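Local coordinates for periplasmic protein (Legionella pneumophila subsp. pneumophila, PDB 4FGQ) that acts as a calcium-dependent periplasmic protease, probably a cysteine protease of the transglutaminase-like family, at residues M122-Y127 with L135-L140. Sequence-based numbering, arbitrary orientation.
Sequences MVLSFY and LILDSL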
loop_
_atom_site.group_PDB
_atom_site.type_symbol
_atom_site.label_atom_id
_atom_site.label_comp_id
_atom_site.label_asym_id
_atom_site.label_seq_id
_atom_site.Cartn_x
_atom_site.Cartn_y
_atom_site.Cartn_z
ATOM N N MET A 122 -0.069 -8.861 4.776
ATOM C CA MET A 122 -0.375 -8.189 3.513
ATOM C C MET A 122 0.853 -7.450 3.013
ATOM O O MET A 122 1.567 -6.799 3.795
ATOM C CB MET A 122 -1.516 -7.185 3.718
ATOM C CG MET A 122 -2.162 -6.637 2.448
ATOM S SD MET A 122 -3.474 -7.731 1.837
ATOM C CE MET A 122 -4.877 -7.331 2.879
ATOM N N VAL A 123 1.102 -7.549 1.710
ATOM C CA VAL A 123 2.198 -6.835 1.061
ATOM C C VAL A 123 1.658 -6.210 -0.214
ATOM O O VAL A 123 0.501 -6.429 -0.561
ATOM C CB VAL A 123 3.361 -7.774 0.695
ATOM C CG1 VAL A 123 3.956 -8.398 1.970
ATOM C CG2 VAL A 123 2.876 -8.861 -0.268
ATOM N N LEU A 124 2.496 -5.446 -0.915
ATOM C CA LEU A 124 2.126 -4.943 -2.237
ATOM C C LEU A 124 2.999 -5.650 -3.260
ATOM O O LEU A 124 4.218 -5.650 -3.131
ATOM C CB LEU A 124 2.341 -3.428 -2.320
ATOM C CG LEU A 124 2.099 -2.795 -3.696
ATOM C CD1 LEU A 124 0.703 -3.122 -4.172
ATOM C CD2 LEU A 124 2.278 -1.285 -3.579
ATOM N N SER A 125 2.374 -6.290 -4.247
ATOM C CA SER A 125 3.115 -6.986 -5.292
ATOM C C SER A 125 3.164 -6.159 -6.569
ATOM O O SER A 125 2.140 -5.654 -7.031
ATOM C CB SER A 125 2.453 -8.337 -5.604
ATOM O OG SER A 125 2.545 -9.220 -4.492
ATOM N N PHE A 126 4.353 -6.018 -7.138
ATOM C CA PHE A 126 4.513 -5.297 -8.400
ATOM C C PHE A 126 4.847 -6.306 -9.477
ATOM O O PHE A 126 5.789 -7.083 -9.321
ATOM C CB PHE A 126 5.646 -4.271 -8.281
ATOM C CG PHE A 126 6.130 -3.756 -9.609
ATOM C CD1 PHE A 126 5.433 -2.762 -10.278
ATOM C CD2 PHE A 126 7.278 -4.281 -10.200
ATOM C CE1 PHE A 126 5.871 -2.297 -11.510
ATOM C CE2 PHE A 126 7.721 -3.813 -11.424
ATOM C CZ PHE A 126 7.018 -2.825 -12.083
ATOM N N TYR A 127 4.078 -6.307 -10.564
ATOM C CA TYR A 127 4.294 -7.248 -11.641
ATOM C C TYR A 127 4.883 -6.535 -12.853
ATOM O O TYR A 127 4.189 -5.729 -13.482
ATOM C CB TYR A 127 2.958 -7.881 -12.049
ATOM C CG TYR A 127 2.395 -8.857 -11.039
ATOM C CD1 TYR A 127 1.744 -8.411 -9.899
ATOM C CD2 TYR A 127 2.510 -10.223 -11.239
ATOM C CE1 TYR A 127 1.218 -9.313 -8.979
ATOM C CE2 TYR A 127 1.992 -11.126 -10.320
ATOM C CZ TYR A 127 1.353 -10.661 -9.202
ATOM O OH TYR A 127 0.838 -11.569 -8.302
ATOM N N LEU A 135 7.533 -8.538 -7.671
ATOM C CA LEU A 135 8.449 -7.997 -6.673
ATOM C C LEU A 135 7.612 -7.610 -5.462
ATOM O O LEU A 135 6.524 -7.044 -5.613
ATOM C CB LEU A 135 9.155 -6.777 -7.244
ATOM C CG LEU A 135 9.934 -7.016 -8.532
ATOM C CD1 LEU A 135 10.749 -5.764 -8.885
ATOM C CD2 LEU A 135 10.832 -8.221 -8.391
ATOM N N ILE A 136 8.110 -7.920 -4.265
ATOM C CA ILE A 136 7.327 -7.756 -3.051
ATOM C C ILE A 136 7.740 -6.517 -2.255
ATOM O O ILE A 136 8.884 -6.407 -1.791
ATOM C CB ILE A 136 7.452 -9.005 -2.141
ATOM C CG1 ILE A 136 7.062 -10.284 -2.897
ATOM C CG2 ILE A 136 6.604 -8.823 -0.902
ATOM C CD1 ILE A 136 5.624 -10.307 -3.374
ATOM N N LEU A 137 6.804 -5.586 -2.098
ATOM C CA LEU A 137 7.009 -4.384 -1.287
ATOM C C LEU A 137 6.360 -4.643 0.076
ATOM O O LEU A 137 5.118 -4.699 0.192
ATOM C CB LEU A 137 6.361 -3.168 -1.953
ATOM C CG LEU A 137 7.181 -2.496 -3.060
ATOM C CD1 LEU A 137 7.232 -3.363 -4.331
ATOM C CD2 LEU A 137 6.608 -1.111 -3.370
ATOM N N ASP A 138 7.205 -4.809 1.095
ATOM C CA ASP A 138 6.790 -5.279 2.412
ATOM C C ASP A 138 7.035 -4.185 3.429
ATOM O O ASP A 138 7.832 -3.275 3.185
ATOM C CB ASP A 138 7.632 -6.515 2.759
ATOM C CG ASP A 138 7.010 -7.390 3.825
ATOM O OD1 ASP A 138 6.158 -6.907 4.589
ATOM O OD2 ASP A 138 7.410 -8.571 3.900
ATOM N N SER A 139 6.333 -4.278 4.556
ATOM C CA SER A 139 6.521 -3.394 5.697
ATOM C C SER A 139 7.434 -4.010 6.770
ATOM O O SER A 139 7.840 -3.325 7.709
ATOM C CB SER A 139 5.157 -3.060 6.320
ATOM O OG SER A 139 4.354 -4.228 6.425
ATOM N N LEU A 140 7.742 -5.295 6.631
ATOM C CA LEU A 140 8.640 -5.989 7.565
ATOM C C LEU A 140 9.921 -6.488 6.890
ATOM O O LEU A 140 10.573 -7.424 7.363
ATOM C CB LEU A 140 7.918 -7.172 8.241
ATOM C CG LEU A 140 6.720 -6.825 9.119
ATOM C CD1 LEU A 140 6.108 -8.108 9.679
ATOM C CD2 LEU A 140 7.137 -5.905 10.261
HETATM O O HOH W 1 2.719 -4.379 4.269
#
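D138 OD1 lies against V123 CG1 and is held by three nitrogens: L140 N, H121 NE2 from outside the two segments and, weakly, S139 N. L140 N donates to D138 OD1 at 3.0 Å, coming from above the carboxylate plane (72° out of it), which closes an Asx turn. R150 forms a salt bridge with OD2. D138 CG stands anti to its backbone N (chi1 -159°), and V123 CG1 packs 3.7 Å from this carbon. The H121-D138 pair is consistent with the His-Asp part of a Cys-His-Asp catalytic triad, as in transglutaminase-like cysteine proteases.

The two segments belong to an antiparallel beta hairpin of strands 119-126 and 135-137 within a larger sheet. L124 and L137 form a hydrogen-bonded pair. L124 N reaches L137 O at 2.9 Å, almost straight at 178°, and L137 N returns a bond to L124 O. F126 and L135 repeat this two-way pairing. Their side chains lie side by side, with F126 CD2 4.0 Å from L135 CD1. On that face helix 43-55 covers F126 and L137, and helix 86-100 covers L124. I136, on the face it shares with S125, sets CG2 3.8 Å from V123 CB. I136 CD1 reaches S125 OG at 3.5 Å, while T110 hydrogen-bonds that hydroxyl. Past the L124-L137 pair, one water donates to M122 O and accepts from S139 OG.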